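Local atomic coordinates of putative short-chain dehydrogenase/reductase (PDB entry 5IZ4), a protein that binds the adenine nucleotide ADP and is probably an NADPH-dependent oxidoreductase of the short-chain dehydrogenase/reductase type. Residues A[159-162]-A[163-166]; A[107-110]-A[111-114]; A[114-117]-A[118-122]. All coordinates share one frame; numbering follows the deposited sequence. Where two conformers were deposited one is given.

Contact 1. Residues A[159-162]-A[163-166]; sequences SSLA and GLNG
L161 and N165, four residues apart, meet through both backbone and side chain in a helix barely longer than one turn. Among the backbone bonds, L161 O accepts twice: L164 N lies 2.9 Å from L161 O and comes in from above the carbonyl plane, while N165 N approaches almost in line with the C=O bond. Around this doubly gripped oxygen, S160 O takes G163 N at 2.8 Å, and A162 O receives G166 N at 2.9 Å as G166, with positive phi, leaves the helix. A side-chain bond starts the helix: S160 is the N-cap, its OG accepting from A162 N at 3.0 Å with an N-H...O angle of 158°.

The side-chain packing is lighter. With chi1 of 66°, the N165 amide folds back over the first turn, and ND2 rests 3.8 Å from L161 CD1; N165 OD1 is engaged by T167 OG1. L161 CD1 also reaches L164 CD1 at 4.4 Å, and L164 continues the apolar surface onto V259 and A261 of strand 259-262. On the subunit interface, G163 O and N165 O bond to T182 and R189 of the second subunit.

This is an N-capped short helix following strand 153-158 of the parallel sheet of a Rossmann fold, with the S160 side chain about 8 Å from the bound ADP.

Contact 2. Residues A[107-110]-A[111-114]; sequences VIPH and NAFD
P109 and A112 close a type I beta turn, and the tight part of the contact is gathered around P109 O. A112 N donates to P109 O over 3.0 Å, reaching the oxygen from well above the carbonyl plane. A water lies 2.7 Å from P109 O and 2.9 Å from A112 O, within bonding reach of the two carbonyls that the turn brings together. Next to the direct bond P109 CB packs against A112 CB at 4.1 Å, and N111 lays its amide oxygen alongside the proline: OD1 stands 3.4 Å from P109 CB. The 56° chi1 of N111, which sets CG between the backbone N and the carbonyl carbon, carries the amide back over the turn. An inverse gamma turn centred on A112 overlaps its end, the F113 N to N111 O bond being weak.

The other side is looser. F113 swings its ring back until H110 O lies over one face, 4.0 Å above the plane and displaced toward the rim, a distant approach, and P109 and N111 are exposed. The H110 imidazole, by contrast, is firmly bonded, but to partners outside the turn: NE2 bonds to G168 O, and ND1 to S186 OG of the second subunit.

Chemically, one direct backbone bond closes the turn, with a water close by, while its histidine is spent on joining this loop both to the segment after helix 161-165 and to the second subunit. With a carbonyl at NE2, that nitrogen probably carries a proton.

Contact 3. Residues A[114-117]-A[118-122]; sequences DQID and DFEFE
D117 grips the start of helix 118-146 with both its side chain and its backbone carbonyl. Its OD1 accepts from E120 N at 3.1 Å, the N-H arriving from above the carboxylate plane at an N-H...O angle of 148°. A chi1 of 55° turns the carboxylate over the first helical turn and makes this bond possible. D117 O takes F121 N at 3.2 Å, within the carbonyl plane and at 164°, and receives a second, weak bond from E120 N. That amide is therefore shared between the two oxygens of one residue. D118 adds another weak bond, from F119 N to its own OD1; its OD2 forms a salt bridge with R126 of the second subunit. The carboxylate of E120 is directed elsewhere, to a salt bridge with R123.

Farther out, the D117 carboxylate meets the F119 side chain. OD2 lies 3.5 Å from F119 CD2, at the ring edge and near its plane, where the slightly positive C-H rim suits an acceptor. D117 O similarly approaches the edge of the F121 ring, 3.3 Å from CD1.

The remaining packing is apolar and buried. I116, just before the cap, crosses F121 at about a right angle, its CD1 4.1 Å from CE1 of that ring, and I116 CG1 touches E120 CB at the same distance. I171 and A172 of helix 171-191 extend this packing, and the F121 ring meets Y133 of the second subunit.

The whole is an aspartate N-cap with its side chain bonded to the third residue beyond it, opening a long helix of the SDR Rossmann fold that contributes to the subunit interface.

Contacts 2 and 3 follow one another in the loop between strand 97-100 and helix 118-146 and on into that helix, sharing D114, with centres 10 Å apart; contact 1 comes later, after strand 153-158. I108 joins contacts 2 and 3, its CD1 lying 3.8 Å from I116 CG1. Contact 1, centred 16 Å from contact 2, meets it where G166 O packs 3.2 Å from H110 CE1, whereas contacts 1 and 3 stay about 11 Å apart at their nearest atoms. Strands 97-100 and 153-158 are neighbours in the parallel sheet, and the segments following them lie close enough for that touch. All three contacts reach the second subunit, so this part of the fold also belongs to the interface.

Contact 1. Residues A[159-162]-A[163-166]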
ATOM      1  N   SER A 159       4.122 -12.685 -10.141  1.00 16.22           N
ATOM      2  CA  SER A 159       3.441 -12.950  -8.885  1.00 14.22           C
ATOM      3  C   SER A 159       1.953 -13.140  -9.179  1.00 17.08           C
ATOM      4  O   SER A 159       1.600 -13.761 -10.189  1.00 20.24           O
ATOM      5  CB  SER A 159       3.715 -11.807  -7.906  1.00 15.57           C
ATOM      6  OG  SER A 159       3.172 -12.071  -6.631  1.00 19.31           O
ATOM      7  N   SER A 160       1.071 -12.596  -8.340  1.00 15.90           N
ATOM      8  CA  SER A 160      -0.367 -12.782  -8.531  1.00 18.20           C
ATOM      9  C   SER A 160      -1.115 -11.765  -7.688  1.00 14.61           C
ATOM     10  O   SER A 160      -0.646 -11.370  -6.616  1.00 16.84           O
ATOM     11  CB  SER A 160      -0.818 -14.202  -8.132  1.00 16.81           C
ATOM     12  OG  SER A 160      -2.237 -14.338  -8.185  1.00 19.87           O
ATOM     13  N   LEU A 161      -2.292 -11.362  -8.182  1.00 16.00           N
ATOM     14  CA  LEU A 161      -3.251 -10.651  -7.337  1.00 14.89           C
ATOM     15  C   LEU A 161      -3.399 -11.330  -5.978  1.00 16.37           C
ATOM     16  O   LEU A 161      -3.567 -10.659  -4.950  1.00 18.72           O
ATOM     17  CB  LEU A 161      -4.602 -10.578  -8.047  1.00 18.46           C
ATOM     18  CG  LEU A 161      -5.759  -9.976  -7.259  1.00 22.74           C
ATOM     19  CD1 LEU A 161      -5.421  -8.561  -6.856  1.00 20.87           C
ATOM     20  CD2 LEU A 161      -7.040 -10.013  -8.092  1.00 25.02           C
ATOM     21  N   ALA A 162      -3.325 -12.665  -5.953  1.00 16.63           N
ATOM     22  CA  ALA A 162      -3.450 -13.391  -4.690  1.00 14.89           C
ATOM     23  C   ALA A 162      -2.417 -12.936  -3.662  1.00 15.72           C
ATOM     24  O   ALA A 162      -2.699 -12.950  -2.458  1.00 15.19           O
ATOM     25  CB  ALA A 162      -3.314 -14.904  -4.930  1.00 15.15           C
ATOM     26  N   GLY A 163      -1.208 -12.576  -4.104  1.00 15.02           N
ATOM     27  CA  GLY A 163      -0.199 -12.116  -3.162  1.00 14.38           C
ATOM     28  C   GLY A 163      -0.552 -10.778  -2.549  1.00 18.92           C
ATOM     29  O   GLY A 163      -0.146 -10.477  -1.421  1.00 18.77           O
ATOM     30  N   LEU A 164      -1.324  -9.967  -3.273  1.00 15.62           N
ATOM     31  CA  LEU A 164      -1.698  -8.641  -2.800  1.00 17.12           C
ATOM     32  C   LEU A 164      -2.824  -8.693  -1.779  1.00 20.50           C
ATOM     33  O   LEU A 164      -2.760  -8.006  -0.753  1.00 19.87           O
ATOM     34  CB  LEU A 164      -2.108  -7.773  -3.991  1.00 15.56           C
ATOM     35  CG  LEU A 164      -0.971  -7.445  -4.953  1.00 16.82           C
ATOM     36  CD1 LEU A 164      -1.519  -6.658  -6.153  1.00 21.18           C
ATOM     37  CD2 LEU A 164       0.115  -6.658  -4.220  1.00 18.60           C
ATOM     38  N   ASN A 165      -3.864  -9.495  -2.025  1.00 17.00           N
ATOM     39  CA  ASN A 165      -5.061  -9.433  -1.186  1.00 14.50           C
ATOM     40  C   ASN A 165      -5.451 -10.762  -0.542  1.00 16.27           C
ATOM     41  O   ASN A 165      -6.512 -10.830   0.085  1.00 15.67           O
ATOM     42  CB  ASN A 165      -6.250  -8.874  -1.983  1.00 18.47           C
ATOM     43  CG  ASN A 165      -6.696  -9.790  -3.127  1.00 16.70           C
ATOM     44  OD1 ASN A 165      -6.183 -10.902  -3.301  1.00 17.48           O
ATOM     45  ND2 ASN A 165      -7.679  -9.323  -3.904  1.00 20.13           N
ATOM     46  N   GLY A 166      -4.634 -11.809  -0.671  1.00 15.33           N
ATOM     47  CA  GLY A 166      -4.898 -13.056   0.040  1.00 15.64           C
ATOM     48  C   GLY A 166      -6.008 -13.913  -0.535  1.00 17.23           C
ATOM     49  O   GLY A 166      -6.584 -14.742   0.184  1.00 18.85           O
TER

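Contact 2. Residues A[107-110]-A[111-114]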
ATOM      1  N   VAL A 107      -5.902 -25.967  -6.340  1.00 23.14           N
ATOM      2  CA  VAL A 107      -7.086 -25.292  -5.817  1.00 20.41           C
ATOM      3  C   VAL A 107      -7.533 -25.980  -4.533  1.00 20.31           C
ATOM      4  O   VAL A 107      -7.862 -27.174  -4.533  1.00 20.63           O
ATOM      5  CB  VAL A 107      -8.218 -25.282  -6.852  1.00 25.64           C
ATOM      6  CG1 VAL A 107      -9.471 -24.647  -6.254  1.00 25.70           C
ATOM      7  CG2 VAL A 107      -7.793 -24.530  -8.104  1.00 27.22           C
ATOM      8  N   ILE A 108      -7.545 -25.225  -3.437  1.00 18.00           N
ATOM      9  CA  ILE A 108      -8.057 -25.663  -2.138  1.00 19.60           C
ATOM     10  C   ILE A 108      -8.791 -24.476  -1.529  1.00 21.38           C
ATOM     11  O   ILE A 108      -8.166 -23.429  -1.333  1.00 20.11           O
ATOM     12  CB  ILE A 108      -6.933 -26.111  -1.193  1.00 18.11           C
ATOM     13  CG1 ILE A 108      -6.016 -27.142  -1.856  1.00 24.10           C
ATOM     14  CG2 ILE A 108      -7.520 -26.660   0.097  1.00 17.99           C
ATOM     15  CD1 ILE A 108      -4.738 -27.384  -1.062  1.00 21.75           C
ATOM     16  N   PRO A 109     -10.080 -24.583  -1.208  1.00 21.24           N
ATOM     17  CA  PRO A 109     -10.790 -23.435  -0.622  1.00 21.77           C
ATOM     18  C   PRO A 109     -10.090 -22.924   0.632  1.00 22.96           C
ATOM     19  O   PRO A 109      -9.629 -23.706   1.467  1.00 20.74           O
ATOM     20  CB  PRO A 109     -12.174 -24.003  -0.302  1.00 21.63           C
ATOM     21  CG  PRO A 109     -12.347 -25.137  -1.287  1.00 27.48           C
ATOM     22  CD  PRO A 109     -10.973 -25.733  -1.437  1.00 20.25           C
ATOM     23  N   HIS A 110     -10.009 -21.592   0.750  1.00 22.76           N
ATOM     24  CA  HIS A 110      -9.277 -20.984   1.856  1.00 19.87           C
ATOM     25  C   HIS A 110      -9.928 -21.260   3.204  1.00 20.93           C
ATOM     26  O   HIS A 110      -9.256 -21.152   4.238  1.00 21.25           O
ATOM     27  CB  HIS A 110      -9.155 -19.464   1.664  1.00 23.26           C
ATOM     28  CG  HIS A 110      -8.216 -19.044   0.572  1.00 20.41           C
ATOM     29  ND1 HIS A 110      -7.239 -18.086   0.763  1.00 19.29           N
ATOM     30  CD2 HIS A 110      -8.133 -19.409  -0.732  1.00 21.35           C
ATOM     31  CE1 HIS A 110      -6.583 -17.897  -0.369  1.00 19.40           C
ATOM     32  NE2 HIS A 110      -7.100 -18.693  -1.291  1.00 20.04           N
ATOM     33  N   ASN A 111     -11.219 -21.596   3.220  1.00 20.50           N
ATOM     34  CA  ASN A 111     -11.924 -21.914   4.453  1.00 21.93           C
ATOM     35  C   ASN A 111     -11.967 -23.409   4.741  1.00 21.19           C
ATOM     36  O   ASN A 111     -12.515 -23.811   5.770  1.00 26.77           O
ATOM     37  CB  ASN A 111     -13.351 -21.355   4.410  1.00 31.03           C
ATOM     38  CG  ASN A 111     -14.136 -21.843   3.205  1.00 44.50           C
ATOM     39  OD1 ASN A 111     -13.567 -22.112   2.145  1.00 49.66           O
ATOM     40  ND2 ASN A 111     -15.456 -21.945   3.357  1.00 51.98           N
ATOM     41  N   ALA A 112     -11.404 -24.241   3.867  1.00 20.31           N
ATOM     42  CA  ALA A 112     -11.295 -25.674   4.135  1.00 20.00           C
ATOM     43  C   ALA A 112      -9.960 -25.942   4.831  1.00 22.51           C
ATOM     44  O   ALA A 112      -9.018 -26.484   4.255  1.00 21.35           O
ATOM     45  CB  ALA A 112     -11.427 -26.468   2.843  1.00 22.66           C
ATOM     46  N   PHE A 113      -9.889 -25.510   6.099  1.00 22.69           N
ATOM     47  CA  PHE A 113      -8.632 -25.587   6.844  1.00 26.07           C
ATOM     48  C   PHE A 113      -8.101 -27.006   6.928  1.00 22.85           C
ATOM     49  O   PHE A 113      -6.882 -27.208   6.965  1.00 27.43           O
ATOM     50  CB  PHE A 113      -8.812 -25.029   8.256  1.00 24.97           C
ATOM     51  CG  PHE A 113      -9.094 -23.572   8.272  1.00 21.84           C
ATOM     52  CD1 PHE A 113      -8.054 -22.655   8.274  1.00 25.97           C
ATOM     53  CD2 PHE A 113     -10.397 -23.109   8.245  1.00 27.23           C
ATOM     54  CE1 PHE A 113      -8.315 -21.301   8.270  1.00 30.67           C
ATOM     55  CE2 PHE A 113     -10.661 -21.750   8.236  1.00 28.47           C
ATOM     56  CZ  PHE A 113      -9.617 -20.851   8.246  1.00 29.92           C
ATOM     57  N   ASP A 114      -8.991 -27.996   6.957  1.00 23.34           N
ATOM     58  CA  ASP A 114      -8.729 -29.418   7.094  0.51 28.06           C
ATOM     59  C   ASP A 114      -8.231 -30.067   5.811  1.00 26.58           C
ATOM     60  O   ASP A 114      -7.989 -31.277   5.806  1.00 29.22           O
ATOM     61  CB  ASP A 114     -10.018 -30.125   7.548  0.51 29.90           C
ATOM     62  CG  ASP A 114     -11.191 -29.951   6.553  0.51 30.14           C
ATOM     63  OD1 ASP A 114     -11.376 -28.854   5.966  0.51 19.35           O
ATOM     64  OD2 ASP A 114     -11.950 -30.924   6.366  0.51 33.88           O
TER
HETATM   65  O   HOH W   1      -7.477 -24.398   2.907  1.00 23.43           O

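Contact 3. Residues A[114-117]-A[118-122]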
ATOM      1  N   ASP A 114      -8.991 -27.996   6.957  1.00 23.34           N
ATOM      2  CA  ASP A 114      -8.729 -29.418   7.094  0.51 28.06           C
ATOM      3  C   ASP A 114      -8.231 -30.067   5.811  1.00 26.58           C
ATOM      4  O   ASP A 114      -7.989 -31.277   5.806  1.00 29.22           O
ATOM      5  CB  ASP A 114     -10.018 -30.125   7.548  0.51 29.90           C
ATOM      6  CG  ASP A 114     -11.191 -29.951   6.553  0.51 30.14           C
ATOM      7  OD1 ASP A 114     -11.376 -28.854   5.966  0.51 19.35           O
ATOM      8  OD2 ASP A 114     -11.950 -30.924   6.366  0.51 33.88           O
ATOM      9  N   GLN A 115      -8.153 -29.324   4.708  1.00 21.76           N
ATOM     10  CA  GLN A 115      -7.816 -29.893   3.409  1.00 20.69           C
ATOM     11  C   GLN A 115      -6.525 -29.326   2.835  1.00 21.15           C
ATOM     12  O   GLN A 115      -6.240 -29.530   1.651  1.00 22.59           O
ATOM     13  CB  GLN A 115      -8.982 -29.696   2.440  1.00 23.00           C
ATOM     14  CG  GLN A 115     -10.261 -30.322   2.987  1.00 30.90           C
ATOM     15  CD  GLN A 115     -11.358 -30.467   1.952  1.00 38.84           C
ATOM     16  OE1 GLN A 115     -11.461 -29.675   1.020  1.00 35.65           O
ATOM     17  NE2 GLN A 115     -12.188 -31.492   2.117  1.00 45.56           N
ATOM     18  N   ILE A 116      -5.731 -28.638   3.642  1.00 22.77           N
ATOM     19  CA  ILE A 116      -4.394 -28.219   3.251  1.00 22.99           C
ATOM     20  C   ILE A 116      -3.449 -28.630   4.374  1.00 25.91           C
ATOM     21  O   ILE A 116      -3.872 -28.810   5.522  1.00 24.84           O
ATOM     22  CB  ILE A 116      -4.347 -26.700   2.962  1.00 22.02           C
ATOM     23  CG1 ILE A 116      -3.088 -26.334   2.167  1.00 19.37           C
ATOM     24  CG2 ILE A 116      -4.444 -25.893   4.256  1.00 23.13           C
ATOM     25  CD1 ILE A 116      -3.131 -24.933   1.556  1.00 17.24           C
ATOM     26  N   ASP A 117      -2.174 -28.840   4.040  1.00 18.56           N
ATOM     27  CA  ASP A 117      -1.204 -29.241   5.061  1.00 20.36           C
ATOM     28  C   ASP A 117       0.148 -28.601   4.786  1.00 19.64           C
ATOM     29  O   ASP A 117       0.356 -27.946   3.760  1.00 22.25           O
ATOM     30  CB  ASP A 117      -1.060 -30.768   5.156  1.00 24.71           C
ATOM     31  CG  ASP A 117      -0.712 -31.410   3.832  1.00 27.26           C
ATOM     32  OD1 ASP A 117      -0.455 -30.689   2.844  1.00 24.23           O
ATOM     33  OD2 ASP A 117      -0.691 -32.651   3.782  1.00 24.43           O
ATOM     34  N   ASP A 118       1.083 -28.818   5.719  1.00 20.03           N
ATOM     35  CA  ASP A 118       2.417 -28.248   5.569  1.00 18.43           C
ATOM     36  C   ASP A 118       3.085 -28.722   4.282  1.00 17.75           C
ATOM     37  O   ASP A 118       3.793 -27.945   3.627  1.00 18.44           O
ATOM     38  CB  ASP A 118       3.288 -28.561   6.796  1.00 18.82           C
ATOM     39  CG  ASP A 118       3.376 -30.057   7.145  1.00 27.62           C
ATOM     40  OD1 ASP A 118       2.591 -30.891   6.645  1.00 22.51           O
ATOM     41  OD2 ASP A 118       4.252 -30.395   7.976  1.00 24.56           O
ATOM     42  N   PHE A 119       2.842 -29.980   3.886  1.00 21.38           N
ATOM     43  CA  PHE A 119       3.392 -30.489   2.631  1.00 18.75           C
ATOM     44  C   PHE A 119       3.067 -29.572   1.461  1.00 20.73           C
ATOM     45  O   PHE A 119       3.933 -29.287   0.624  1.00 21.49           O
ATOM     46  CB  PHE A 119       2.858 -31.892   2.339  1.00 18.43           C
ATOM     47  CG  PHE A 119       3.440 -32.954   3.232  1.00 21.50           C
ATOM     48  CD1 PHE A 119       4.733 -33.404   3.034  1.00 26.73           C
ATOM     49  CD2 PHE A 119       2.703 -33.473   4.285  1.00 24.28           C
ATOM     50  CE1 PHE A 119       5.284 -34.380   3.859  1.00 31.54           C
ATOM     51  CE2 PHE A 119       3.246 -34.459   5.113  1.00 29.17           C
ATOM     52  CZ  PHE A 119       4.539 -34.907   4.897  1.00 29.73           C
ATOM     53  N   GLU A 120       1.818 -29.114   1.382  1.00 19.41           N
ATOM     54  CA  GLU A 120       1.396 -28.288   0.260  1.00 19.11           C
ATOM     55  C   GLU A 120       1.955 -26.875   0.369  1.00 18.18           C
ATOM     56  O   GLU A 120       2.361 -26.291  -0.643  1.00 18.76           O
ATOM     57  CB  GLU A 120      -0.130 -28.277   0.165  1.00 18.71           C
ATOM     58  CG  GLU A 120      -0.688 -27.398  -0.946  1.00 18.37           C
ATOM     59  CD  GLU A 120      -0.363 -27.904  -2.344  1.00 22.37           C
ATOM     60  OE1 GLU A 120       0.136 -29.060  -2.497  1.00 22.26           O
ATOM     61  OE2 GLU A 120      -0.608 -27.129  -3.298  1.00 22.04           O
ATOM     62  N   PHE A 121       2.031 -26.326   1.587  1.00 15.96           N
ATOM     63  CA  PHE A 121       2.670 -25.024   1.751  1.00 15.08           C
ATOM     64  C   PHE A 121       4.100 -25.077   1.232  1.00 21.98           C
ATOM     65  O   PHE A 121       4.537 -24.188   0.491  1.00 18.02           O
ATOM     66  CB  PHE A 121       2.667 -24.584   3.222  1.00 13.32           C
ATOM     67  CG  PHE A 121       1.387 -23.923   3.690  1.00 16.59           C
ATOM     68  CD1 PHE A 121       0.388 -24.670   4.302  1.00 16.32           C
ATOM     69  CD2 PHE A 121       1.201 -22.555   3.553  1.00 17.74           C
ATOM     70  CE1 PHE A 121      -0.773 -24.076   4.760  1.00 19.45           C
ATOM     71  CE2 PHE A 121       0.031 -21.944   4.010  1.00 18.93           C
ATOM     72  CZ  PHE A 121      -0.958 -22.706   4.610  1.00 15.73           C
ATOM     73  N   GLU A 122       4.838 -26.136   1.594  1.00 18.43           N
ATOM     74  CA  GLU A 122       6.219 -26.262   1.128  1.00 18.28           C
ATOM     75  C   GLU A 122       6.287 -26.552  -0.367  1.00 18.64           C
ATOM     76  O   GLU A 122       7.176 -26.038  -1.054  1.00 20.96           O
ATOM     77  CB  GLU A 122       6.970 -27.352   1.910  1.00 15.49           C
ATOM     78  CG  GLU A 122       7.149 -27.021   3.382  1.00 21.43           C
ATOM     79  CD  GLU A 122       8.317 -27.751   4.031  1.00 30.86           C
ATOM     80  OE1 GLU A 122       8.561 -28.926   3.677  1.00 22.88           O
ATOM     81  OE2 GLU A 122       8.991 -27.141   4.898  1.00 29.68           O
TER